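Local coordinates for cycloalternan-forming enzyme (Listeria monocytogenes serovar 1/2a, PDB 5F7U), which is a large multidomain glycoside hydrolase family 31 protein built round a TIM barrel, with a carbohydrate-binding module, and binds glycans and magnesium ions, at residues S370-D375 and V398-S403; L455-V460 and D532-N537; D565-Y570 and S583-G588. The protein carries 1 engineered substitution. All coordinates share one frame; numbering follows the deposited sequence.

Contact 1: residues S370-D375 and V398-S403. With MG (magnesium ion), chain J; GLC (alpha-D-glucopyranose), chain F; GLC (alpha-D-glucopyranose), chain B.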
loop_
_atom_site.group_PDB
_atom_site.type_symbol
_atom_site.label_atom_id
_atom_site.label_comp_id
_atom_site.label_asym_id
_atom_site.label_seq_id
_atom_site.Cartn_x
_atom_site.Cartn_y
_atom_site.Cartn_z
ATOM N N SER A 370 -7.296 -6.446 18.006
ATOM C CA SER A 370 -5.982 -6.560 18.641
ATOM C C SER A 370 -5.919 -5.552 19.782
ATOM O O SER A 370 -6.548 -4.501 19.692
ATOM C CB SER A 370 -4.881 -6.275 17.613
ATOM O OG SER A 370 -3.585 -6.297 18.209
ATOM N N ALA A 371 -5.149 -5.869 20.823
ATOM C CA ALA A 371 -4.829 -4.928 21.916
ATOM C C ALA A 371 -3.686 -5.510 22.703
ATOM O O ALA A 371 -3.774 -6.651 23.186
ATOM C CB ALA A 371 -6.031 -4.686 22.836
ATOM N N ASN A 372 -2.616 -4.730 22.864
ATOM C CA ASN A 372 -1.479 -5.237 23.617
ATOM C C ASN A 372 -1.864 -5.619 25.048
ATOM O O ASN A 372 -1.254 -6.527 25.625
ATOM C CB ASN A 372 -0.320 -4.236 23.622
ATOM C CG ASN A 372 0.949 -4.836 24.180
ATOM O OD1 ASN A 372 1.297 -4.599 25.354
ATOM N ND2 ASN A 372 1.637 -5.642 23.368
ATOM N N GLU A 373 -2.866 -4.942 25.613
ATOM C CA GLU A 373 -3.304 -5.221 26.992
ATOM C C GLU A 373 -3.959 -6.595 27.242
ATOM O O GLU A 373 -4.111 -7.002 28.404
ATOM C CB GLU A 373 -4.205 -4.100 27.522
ATOM C CG GLU A 373 -5.576 -4.013 26.864
ATOM C CD GLU A 373 -6.295 -2.721 27.223
ATOM O OE1 GLU A 373 -5.871 -1.630 26.762
ATOM O OE2 GLU A 373 -7.309 -2.803 27.968
ATOM N N TRP A 374 -4.368 -7.273 26.167
ATOM C CA TRP A 374 -4.945 -8.612 26.291
ATOM C C TRP A 374 -3.825 -9.587 26.631
ATOM O O TRP A 374 -2.950 -9.872 25.794
ATOM C CB TRP A 374 -5.640 -9.015 24.992
ATOM C CG TRP A 374 -6.819 -8.152 24.651
ATOM C CD1 TRP A 374 -7.516 -7.306 25.494
ATOM C CD2 TRP A 374 -7.455 -8.066 23.378
ATOM N NE1 TRP A 374 -8.541 -6.690 24.795
ATOM C CE2 TRP A 374 -8.536 -7.154 23.507
ATOM C CE3 TRP A 374 -7.216 -8.669 22.128
ATOM C CZ2 TRP A 374 -9.360 -6.807 22.425
ATOM C CZ3 TRP A 374 -8.063 -8.334 21.051
ATOM C CH2 TRP A 374 -9.109 -7.418 21.216
ATOM N N ASP A 375 -3.822 -10.060 27.874
ATOM C CA ASP A 375 -2.683 -10.838 28.360
ATOM C C ASP A 375 -3.072 -12.056 29.170
ATOM O O ASP A 375 -2.229 -12.627 29.871
ATOM C CB ASP A 375 -1.725 -9.947 29.187
ATOM C CG ASP A 375 -2.307 -9.556 30.554
ATOM O OD1 ASP A 375 -3.541 -9.348 30.673
ATOM O OD2 ASP A 375 -1.507 -9.428 31.512
ATOM N N VAL A 398 -5.629 -10.958 17.307
ATOM C CA VAL A 398 -4.182 -10.939 17.511
ATOM C C VAL A 398 -3.902 -11.012 19.003
ATOM O O VAL A 398 -4.570 -10.327 19.777
ATOM C CB VAL A 398 -3.526 -9.648 16.950
ATOM C CG1 VAL A 398 -2.000 -9.681 17.149
ATOM C CG2 VAL A 398 -3.874 -9.437 15.468
ATOM N N LEU A 399 -2.928 -11.841 19.395
ATOM C CA LEU A 399 -2.390 -11.785 20.758
ATOM C C LEU A 399 -0.935 -11.384 20.720
ATOM O O LEU A 399 -0.140 -12.008 20.020
ATOM C CB LEU A 399 -2.525 -13.131 21.492
ATOM C CG LEU A 399 -3.905 -13.453 22.060
ATOM C CD1 LEU A 399 -3.801 -14.817 22.715
ATOM C CD2 LEU A 399 -4.309 -12.402 23.092
ATOM N N GLU A 400 -0.596 -10.360 21.496
ATOM C CA GLU A 400 0.776 -9.917 21.629
ATOM C C GLU A 400 1.368 -10.337 22.947
ATOM O O GLU A 400 2.452 -10.951 22.974
ATOM C CB GLU A 400 0.878 -8.400 21.460
ATOM C CG GLU A 400 0.480 -7.945 20.068
ATOM C CD GLU A 400 0.920 -6.537 19.747
ATOM O OE1 GLU A 400 1.027 -5.697 20.680
ATOM O OE2 GLU A 400 1.159 -6.272 18.545
ATOM N N GLN A 401 0.659 -10.030 24.029
ATOM C CA GLN A 401 1.151 -10.262 25.378
ATOM C C GLN A 401 0.759 -11.680 25.843
ATOM O O GLN A 401 0.056 -11.878 26.848
ATOM C CB GLN A 401 0.637 -9.155 26.299
ATOM C CG GLN A 401 1.491 -8.975 27.536
ATOM C CD GLN A 401 1.056 -7.868 28.471
ATOM O OE1 GLN A 401 1.562 -7.816 29.585
ATOM N NE2 GLN A 401 0.112 -7.017 28.065
ATOM N N TRP A 402 1.249 -12.667 25.093
ATOM C CA TRP A 402 0.822 -14.056 25.250
ATOM C C TRP A 402 1.886 -14.953 25.867
ATOM O O TRP A 402 1.567 -16.003 26.429
ATOM C CB TRP A 402 0.380 -14.639 23.887
ATOM C CG TRP A 402 1.527 -14.905 22.916
ATOM C CD1 TRP A 402 2.023 -14.036 21.972
ATOM C CD2 TRP A 402 2.280 -16.125 22.778
ATOM N NE1 TRP A 402 3.047 -14.636 21.270
ATOM C CE2 TRP A 402 3.234 -15.910 21.754
ATOM C CE3 TRP A 402 2.254 -17.382 23.436
ATOM C CZ2 TRP A 402 4.144 -16.902 21.350
ATOM C CZ3 TRP A 402 3.168 -18.368 23.040
ATOM C CH2 TRP A 402 4.101 -18.118 21.998
ATOM N N SER A 403 3.151 -14.572 25.716
ATOM C CA SER A 403 4.240 -15.494 25.992
ATOM C C SER A 403 4.920 -15.244 27.334
ATOM O O SER A 403 4.579 -14.310 28.059
ATOM C CB SER A 403 5.276 -15.453 24.846
ATOM O OG SER A 403 6.154 -14.356 25.003
HETATM MG MG MG J . -4.787 -7.561 30.421
HETATM C C1 GLC F . 5.247 -4.811 23.304
HETATM C C2 GLC F . 6.495 -4.507 24.144
HETATM C C3 GLC F . 7.466 -5.695 24.152
HETATM C C4 GLC F . 6.755 -6.990 24.544
HETATM C C5 GLC F . 5.575 -7.200 23.583
HETATM C C6 GLC F . 4.805 -8.497 23.794
HETATM O O2 GLC F . 7.182 -3.375 23.607
HETATM O O3 GLC F . 8.552 -5.441 25.051
HETATM O O4 GLC F . 7.684 -8.077 24.468
HETATM O O5 GLC F . 4.674 -6.078 23.679
HETATM O O6 GLC F . 4.087 -8.413 25.029
HETATM C C1 GLC B . 5.890 -2.994 18.260
HETATM C C2 GLC B . 4.693 -3.006 17.285
HETATM C C3 GLC B . 3.340 -2.776 17.987
HETATM C C4 GLC B . 3.173 -3.756 19.160
HETATM C C5 GLC B . 4.449 -3.841 20.009
HETATM C C6 GLC B . 4.393 -4.914 21.085
HETATM O O2 GLC B . 4.941 -2.131 16.180
HETATM O O3 GLC B . 2.239 -2.953 17.078
HETATM O O4 GLC B . 2.072 -3.346 19.992
HETATM O O5 GLC B . 5.652 -4.029 19.235
HETATM O O6 GLC B . 5.571 -4.728 21.894
HETATM O O HOH W 1 -2.150 -8.970 23.342
HETATM O O HOH W 2 -3.186 -7.961 20.473
HETATM O O HOH W 3 0.372 -13.220 29.255
HETATM O O HOH W 4 1.000 -10.470 31.780
HETATM O O HOH W 5 -6.549 -6.070 30.131
HETATM O O HOH W 6 -5.723 -7.940 32.361
HETATM O O HOH W 7 -2.965 -6.251 31.030
#
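Gln-401, Asn-372 and Glu-400 carry this contact between the loops that follow strands 367-369 and 396-399. Gln-401 buries the most surface. Its CG stands anti to the backbone N (chi1 -157°) and the chain runs on extended, so the amide reaches the turn formed by Ala-371 to Trp-374. There Gln-401 NE2 donates to Asn-372 O at 2.8 Å, with the acceptor in the amide plane. A second bond, to Ser-665 O, helps fix this amide's rotation. The side chain also lies alongside that of Asp-375, pointing the same way, with Gln-401 CD 3.5 Å from Asp-375 CB. Asn-372 crosses Glu-400 at about a right angle. Asn-372 ND2 gives a nearly straight bond of 2.8 Å to the anti lone pair of Glu-400 OE1, and donates to O5 of glucose chain F. Glu-400 OE1 in turn accepts from O4 of glucose chain B at 2.7 Å. One water accepts from Glu-400 N and lies in hydrogen-bonding range of Ala-371 O and Trp-374 O. Glu-373 O and Asp-375 OD1 bind magnesium with Asp-379 and three waters. Both loops follow C-terminal ends of neighbouring strands, the usual site of a TIM barrel, and here line the glycan pocket.

Contact 2: residues L455-V460 and D532-N537. Engineered in segment 532-537: Asn-537 (natural residue Asp). With GLC (alpha-D-glucopyranose), chain B; GLC (alpha-D-glucopyranose), chain F.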
loop_
_atom_site.group_PDB
_atom_site.type_symbol
_atom_site.label_atom_id
_atom_site.label_comp_id
_atom_site.label_asym_id
_atom_site.label_seq_id
_atom_site.Cartn_x
_atom_site.Cartn_y
_atom_site.Cartn_z
ATOM N N LEU A 455 -0.198 -15.001 16.590
ATOM C CA LEU A 455 0.636 -14.687 17.761
ATOM C C LEU A 455 1.845 -13.835 17.380
ATOM O O LEU A 455 2.494 -14.068 16.370
ATOM C CB LEU A 455 1.124 -15.993 18.429
ATOM C CG LEU A 455 0.044 -16.953 18.936
ATOM C CD1 LEU A 455 0.732 -18.108 19.669
ATOM C CD2 LEU A 455 -0.939 -16.245 19.869
ATOM N N TRP A 456 2.168 -12.883 18.241
ATOM C CA TRP A 456 3.271 -11.933 18.026
ATOM C C TRP A 456 4.619 -12.646 18.142
ATOM O O TRP A 456 4.809 -13.503 19.037
ATOM C CB TRP A 456 3.147 -10.862 19.097
ATOM C CG TRP A 456 4.024 -9.628 19.037
ATOM C CD1 TRP A 456 3.717 -8.428 18.430
ATOM C CD2 TRP A 456 5.299 -9.441 19.680
ATOM N NE1 TRP A 456 4.734 -7.516 18.657
ATOM C CE2 TRP A 456 5.709 -8.107 19.423
ATOM C CE3 TRP A 456 6.130 -10.266 20.454
ATOM C CZ2 TRP A 456 6.922 -7.587 19.906
ATOM C CZ3 TRP A 456 7.360 -9.740 20.927
ATOM C CH2 TRP A 456 7.732 -8.415 20.647
ATOM N N GLN A 457 5.536 -12.278 17.248
ATOM C CA GLN A 457 6.895 -12.838 17.206
ATOM C C GLN A 457 7.930 -11.756 16.871
ATOM O O GLN A 457 7.581 -10.698 16.329
ATOM C CB GLN A 457 6.989 -13.924 16.117
ATOM C CG GLN A 457 6.161 -15.163 16.383
ATOM C CD GLN A 457 6.813 -16.068 17.409
ATOM O OE1 GLN A 457 7.671 -16.872 17.067
ATOM N NE2 GLN A 457 6.430 -15.926 18.666
ATOM N N VAL A 458 9.183 -12.061 17.193
ATOM C CA VAL A 458 10.369 -11.279 16.798
ATOM C C VAL A 458 11.434 -12.225 16.207
ATOM O O VAL A 458 11.386 -13.438 16.460
ATOM C CB VAL A 458 10.973 -10.454 17.964
ATOM C CG1 VAL A 458 10.095 -9.257 18.276
ATOM C CG2 VAL A 458 11.161 -11.304 19.215
ATOM N N PRO A 459 12.403 -11.676 15.447
ATOM C CA PRO A 459 13.427 -12.516 14.796
ATOM C C PRO A 459 14.691 -12.688 15.650
ATOM O O PRO A 459 15.710 -13.174 15.165
ATOM C CB PRO A 459 13.752 -11.706 13.531
ATOM C CG PRO A 459 13.585 -10.269 13.974
ATOM C CD PRO A 459 12.417 -10.283 14.928
ATOM N N VAL A 460 14.612 -12.258 16.901
ATOM C CA VAL A 460 15.771 -12.133 17.775
ATOM C C VAL A 460 15.557 -13.046 18.968
ATOM O O VAL A 460 14.439 -13.191 19.425
ATOM C CB VAL A 460 15.973 -10.644 18.193
ATOM C CG1 VAL A 460 14.773 -10.099 18.978
ATOM C CG2 VAL A 460 17.281 -10.433 18.946
ATOM N N ASP A 532 -3.396 -19.548 13.682
ATOM C CA ASP A 532 -3.651 -19.237 12.287
ATOM C C ASP A 532 -2.620 -18.289 11.698
ATOM O O ASP A 532 -2.864 -17.664 10.671
ATOM C CB ASP A 532 -5.069 -18.665 12.164
ATOM C CG ASP A 532 -6.103 -19.621 12.715
ATOM O OD1 ASP A 532 -6.327 -20.642 12.056
ATOM O OD2 ASP A 532 -6.624 -19.400 13.825
ATOM N N GLY A 533 -1.460 -18.181 12.345
ATOM C CA GLY A 533 -0.368 -17.412 11.766
ATOM C C GLY A 533 0.348 -16.596 12.820
ATOM O O GLY A 533 0.122 -16.773 14.014
ATOM N N PHE A 534 1.218 -15.722 12.354
ATOM C CA PHE A 534 2.073 -14.939 13.240
ATOM C C PHE A 534 2.065 -13.472 12.868
ATOM O O PHE A 534 2.043 -13.115 11.672
ATOM C CB PHE A 534 3.513 -15.428 13.149
ATOM C CG PHE A 534 3.706 -16.857 13.575
ATOM C CD1 PHE A 534 3.727 -17.188 14.922
ATOM C CD2 PHE A 534 3.852 -17.878 12.621
ATOM C CE1 PHE A 534 3.921 -18.521 15.331
ATOM C CE2 PHE A 534 4.025 -19.212 13.017
ATOM C CZ PHE A 534 4.073 -19.527 14.379
ATOM N N LYS A 535 2.120 -12.635 13.899
ATOM C CA LYS A 535 2.415 -11.216 13.710
ATOM C C LYS A 535 3.911 -11.041 13.896
ATOM O O LYS A 535 4.403 -10.903 15.019
ATOM C CB LYS A 535 1.597 -10.325 14.663
ATOM C CG LYS A 535 1.910 -8.809 14.512
ATOM C CD LYS A 535 0.996 -7.970 15.416
ATOM C CE LYS A 535 1.267 -6.479 15.173
ATOM N NZ LYS A 535 0.400 -5.591 16.025
ATOM N N THR A 536 4.620 -11.076 12.775
ATOM C CA THR A 536 6.078 -11.020 12.765
ATOM C C THR A 536 6.544 -9.577 12.743
ATOM O O THR A 536 6.602 -8.937 11.695
ATOM C CB THR A 536 6.650 -11.838 11.590
ATOM O OG1 THR A 536 5.772 -11.737 10.471
ATOM C CG2 THR A 536 6.757 -13.298 11.986
ATOM N N ASN A 537 6.812 -9.068 13.933
ATOM C CA ASN A 537 7.240 -7.694 14.138
ATOM C C ASN A 537 8.749 -7.567 14.064
ATOM O O ASN A 537 9.471 -8.550 14.151
ATOM C CB ASN A 537 6.817 -7.268 15.544
ATOM C CG ASN A 537 6.358 -5.831 15.593
ATOM O OD1 ASN A 537 6.917 -4.943 14.961
ATOM N ND2 ASN A 537 5.273 -5.616 16.312
HETATM C C1 GLC B . 5.890 -2.994 18.260
HETATM C C2 GLC B . 4.693 -3.006 17.285
HETATM C C3 GLC B . 3.340 -2.776 17.987
HETATM C C4 GLC B . 3.173 -3.756 19.160
HETATM C C5 GLC B . 4.449 -3.841 20.009
HETATM C C6 GLC B . 4.393 -4.914 21.085
HETATM O O2 GLC B . 4.941 -2.131 16.180
HETATM O O3 GLC B . 2.239 -2.953 17.078
HETATM O O4 GLC B . 2.072 -3.346 19.992
HETATM O O5 GLC B . 5.652 -4.029 19.235
HETATM O O6 GLC B . 5.571 -4.728 21.894
HETATM C C1 GLC F . 5.247 -4.811 23.304
HETATM C C2 GLC F . 6.495 -4.507 24.144
HETATM C C3 GLC F . 7.466 -5.695 24.152
HETATM C C4 GLC F . 6.755 -6.990 24.544
HETATM C C5 GLC F . 5.575 -7.200 23.583
HETATM C C6 GLC F . 4.805 -8.497 23.794
HETATM O O2 GLC F . 7.182 -3.375 23.607
HETATM O O3 GLC F . 8.552 -5.441 25.051
HETATM O O4 GLC F . 7.684 -8.077 24.468
HETATM O O5 GLC F . 4.674 -6.078 23.679
HETATM O O6 GLC F . 4.087 -8.413 25.029
#
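Strands 455-457 and 534-536 run parallel, their short axes 4.4 Å apart at closest and inclined by 28°. Leu-455 pairs with Phe-534, Trp-456 with Lys-535 and Gln-457 with Thr-536. Four backbone bonds join them: Leu-455 N to Gly-533 O, Lys-535 N to Leu-455 O, Gln-457 N to Lys-535 O, and Asn-537 N to Gln-457 O. On one face, Gln-457 and Phe-534 lie side by side and point the same way. CG of Gln-457 rests 3.5 Å from CD1 of Phe-534. The glutamine chain bends at chi2 (-77°), and Gln-457 NE2 returns to the backbone to donate to Trp-456 O at 2.9 Å. Its OE1 has partners in Arg-522 and Tyr-570.

The other face carries Trp-456 and Lys-535. Lys-535 CD sits at the indole edge, 4.1 Å from CD1 of Trp-456. From there the fully extended chain takes NZ away to Glu-400 and to a weak bond with O3 of glucose chain B. Glucose chain F lies over one indole face, its C5 offset toward the rim. Asn-537 is an engineered residue, Asp in the natural protein. Its amide plane is turned 64° from the indole. Asn-537 ND2 is 3.1 Å from Trp-456 NE1, but both are donors and make no bond. The pairing is that of adjacent TIM-barrel strands, with pocket residues at their C-terminal ends.

Contact 3: residues D565-Y570 and S583-G588. With GLC (alpha-D-glucopyranose), chain C; GLC (alpha-D-glucopyranose), chain B.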
loop_
_atom_site.group_PDB
_atom_site.type_symbol
_atom_site.label_atom_id
_atom_site.label_comp_id
_atom_site.label_asym_id
_atom_site.label_seq_id
_atom_site.Cartn_x
_atom_site.Cartn_y
_atom_site.Cartn_z
ATOM N N ASP A 565 13.501 -11.820 4.506
ATOM C CA ASP A 565 13.907 -13.216 4.748
ATOM C C ASP A 565 13.199 -13.776 5.977
ATOM O O ASP A 565 12.700 -14.912 5.965
ATOM C CB ASP A 565 15.427 -13.304 4.919
ATOM C CG ASP A 565 16.180 -13.243 3.602
ATOM O OD1 ASP A 565 15.559 -13.367 2.517
ATOM O OD2 ASP A 565 17.422 -13.105 3.659
ATOM N N TYR A 566 13.145 -12.954 7.029
ATOM C CA TYR A 566 12.476 -13.308 8.275
ATOM C C TYR A 566 10.971 -13.519 8.052
ATOM O O TYR A 566 10.413 -14.564 8.409
ATOM C CB TYR A 566 12.761 -12.177 9.283
ATOM C CG TYR A 566 11.765 -11.944 10.419
ATOM C CD1 TYR A 566 11.326 -12.996 11.249
ATOM C CD2 TYR A 566 11.343 -10.650 10.723
ATOM C CE1 TYR A 566 10.444 -12.756 12.301
ATOM C CE2 TYR A 566 10.463 -10.404 11.778
ATOM C CZ TYR A 566 10.044 -11.467 12.582
ATOM O OH TYR A 566 9.179 -11.244 13.644
ATOM N N VAL A 567 10.320 -12.522 7.457
ATOM C CA VAL A 567 8.864 -12.571 7.305
ATOM C C VAL A 567 8.461 -13.726 6.387
ATOM O O VAL A 567 7.505 -14.477 6.686
ATOM C CB VAL A 567 8.333 -11.209 6.793
ATOM C CG1 VAL A 567 6.896 -11.308 6.270
ATOM C CG2 VAL A 567 8.409 -10.179 7.913
ATOM N N SER A 568 9.179 -13.870 5.270
ATOM C CA SER A 568 8.865 -14.952 4.330
ATOM C C SER A 568 9.097 -16.327 4.959
ATOM O O SER A 568 8.300 -17.246 4.721
ATOM C CB SER A 568 9.655 -14.814 3.025
ATOM O OG SER A 568 11.050 -14.984 3.230
ATOM N N SER A 569 10.144 -16.463 5.782
ATOM C CA SER A 569 10.428 -17.769 6.417
ATOM C C SER A 569 9.268 -18.210 7.294
ATOM O O SER A 569 8.828 -19.372 7.217
ATOM C CB SER A 569 11.713 -17.738 7.239
ATOM O OG SER A 569 12.848 -17.669 6.393
ATOM N N TYR A 570 8.775 -17.285 8.117
ATOM C CA TYR A 570 7.641 -17.575 8.985
ATOM C C TYR A 570 6.351 -17.813 8.209
ATOM O O TYR A 570 5.569 -18.693 8.576
ATOM C CB TYR A 570 7.416 -16.432 9.940
ATOM C CG TYR A 570 8.026 -16.557 11.310
ATOM C CD1 TYR A 570 9.323 -16.097 11.563
ATOM C CD2 TYR A 570 7.272 -17.046 12.381
ATOM C CE1 TYR A 570 9.860 -16.140 12.855
ATOM C CE2 TYR A 570 7.797 -17.098 13.672
ATOM C CZ TYR A 570 9.094 -16.636 13.901
ATOM O OH TYR A 570 9.625 -16.635 15.185
ATOM N N SER A 583 0.401 -14.145 7.720
ATOM C CA SER A 583 1.335 -13.271 8.451
ATOM C C SER A 583 0.903 -11.804 8.437
ATOM O O SER A 583 0.247 -11.355 7.489
ATOM C CB SER A 583 2.728 -13.367 7.843
ATOM O OG SER A 583 3.266 -14.669 8.048
ATOM N N PHE A 584 1.340 -11.066 9.464
ATOM C CA PHE A 584 0.975 -9.668 9.656
ATOM C C PHE A 584 2.291 -9.036 10.116
ATOM O O PHE A 584 2.794 -9.355 11.211
ATOM C CB PHE A 584 -0.125 -9.641 10.735
ATOM C CG PHE A 584 -0.898 -8.351 10.822
ATOM C CD1 PHE A 584 -0.361 -7.240 11.497
ATOM C CD2 PHE A 584 -2.208 -8.275 10.311
ATOM C CE1 PHE A 584 -1.079 -6.046 11.614
ATOM C CE2 PHE A 584 -2.932 -7.071 10.428
ATOM C CZ PHE A 584 -2.360 -5.963 11.080
ATOM N N SER A 585 2.887 -8.188 9.264
ATOM C CA SER A 585 4.280 -7.716 9.481
ATOM C C SER A 585 4.413 -6.240 9.161
ATOM O O SER A 585 3.481 -5.651 8.608
ATOM C CB SER A 585 5.238 -8.488 8.580
ATOM O OG SER A 585 5.052 -9.886 8.739
ATOM N N ARG A 586 5.542 -5.625 9.525
ATOM C CA ARG A 586 5.715 -4.195 9.208
ATOM C C ARG A 586 6.890 -3.854 8.314
ATOM O O ARG A 586 6.859 -2.814 7.647
ATOM C CB ARG A 586 5.754 -3.330 10.464
ATOM C CG ARG A 586 6.951 -3.574 11.335
ATOM C CD ARG A 586 6.995 -2.595 12.497
ATOM N NE ARG A 586 8.336 -2.681 13.053
ATOM C CZ ARG A 586 8.679 -2.334 14.291
ATOM N NH1 ARG A 586 7.764 -1.858 15.155
ATOM N NH2 ARG A 586 9.952 -2.452 14.649
ATOM N N SER A 587 7.907 -4.724 8.276
ATOM C CA SER A 587 9.173 -4.369 7.639
ATOM C C SER A 587 9.475 -5.217 6.432
ATOM O O SER A 587 9.144 -6.401 6.412
ATOM C CB SER A 587 10.332 -4.525 8.623
ATOM O OG SER A 587 11.524 -3.994 8.037
ATOM N N GLY A 588 10.144 -4.628 5.440
ATOM C CA GLY A 588 10.611 -5.436 4.312
ATOM C C GLY A 588 11.150 -4.612 3.162
ATOM O O GLY A 588 11.255 -3.390 3.250
HETATM C C1 GLC C . 9.244 0.456 20.778
HETATM C C2 GLC C . 9.643 -0.539 19.681
HETATM C C3 GLC C . 8.458 -0.876 18.765
HETATM C C4 GLC C . 7.286 -1.448 19.575
HETATM C C5 GLC C . 6.945 -0.420 20.679
HETATM C C6 GLC C . 5.860 -0.889 21.636
HETATM O O1 GLC C . 9.025 1.756 20.213
HETATM O O2 GLC C . 10.700 0.023 18.904
HETATM O O3 GLC C . 8.889 -1.779 17.748
HETATM O O4 GLC C . 6.112 -1.650 18.754
HETATM O O5 GLC C . 8.067 0.013 21.481
HETATM O O6 GLC C . 4.713 -0.134 21.256
HETATM C C1 GLC B . 5.890 -2.994 18.260
HETATM C C2 GLC B . 4.693 -3.006 17.285
HETATM C C3 GLC B . 3.340 -2.776 17.987
HETATM C C4 GLC B . 3.173 -3.756 19.160
HETATM C C5 GLC B . 4.449 -3.841 20.009
HETATM C C6 GLC B . 4.393 -4.914 21.085
HETATM O O2 GLC B . 4.941 -2.131 16.180
HETATM O O3 GLC B . 2.239 -2.953 17.078
HETATM O O4 GLC B . 2.072 -3.346 19.992
HETATM O O5 GLC B . 5.652 -4.029 19.235
HETATM O O6 GLC B . 5.571 -4.728 21.894
HETATM O O HOH W 8 5.703 -13.944 8.797
#
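Ser-583 opens the second segment, and its CB points toward the helix. Its OG is linked to the helix by one water, 2.7 Å from Ser-583 OG and donating to Val-567 O at 2.8 Å. No direct hydrogen bond joins the two segments. Phe-584 turns to the other side, where its ring meets those of Trp-368 and Trp-599. Ser-585 faces the helix again and makes the closest approach. Ser-585 OG lies against both methyls of Val-567, 3.4 Å from CG1 and 3.5 Å from CG2. The valine has CG1 anti to its backbone N (chi1 165°), which lets the fork of the side chain straddle this hydroxyl. The same OG is hydrogen-bonded to Thr-536 OG1, so the polar atom has a partner.

The CB of Arg-586 points away from the helix, and the extended chain brings the guanidinium to two sugars of the glycan pocket. Arg-586 NH1 donates to O3 of glucose chain C at 2.8 Å and weakly to O2 of glucose chain B; both oxygens lie at the guanidinium edge. Arg-586 NE also forms a salt bridge with Glu-540. Ser-587 ends the contact, its O 4.1 Å from CG2 of Val-567, while its OG bonds to Tyr-285 O. Helix 555-577 thus packs outside the barrel on strand 584-585, with Val-567 also touching Thr-536 and Tyr-598 of the flanking strands 534-536 and 597-599.

All three contacts reach the same closed parallel barrel, and all touch glucose chain B. Contacts 1 and 2 have centres about 12 Å apart and meet directly. Leu-399 O lies 3.0 Å from Trp-456 N, a probable hydrogen bond between neighbouring strands. The salt bridge between Glu-400 OE2 and Lys-535 NZ, 2.7 Å long, joins them beside the sugar, and both also touch glucose chain F. Contacts 2 and 3 are closer, with centres about 8 Å apart. Gln-457 OE1 lies 2.7 Å from Tyr-570 OH, a probable hydrogen bond between strand and helix. Contacts 1 and 3 do not touch; their nearest atoms are about 6 Å apart. Contact 1 supplies two of the magnesium ligands, while contact 3 extends the pocket to glucose chain C.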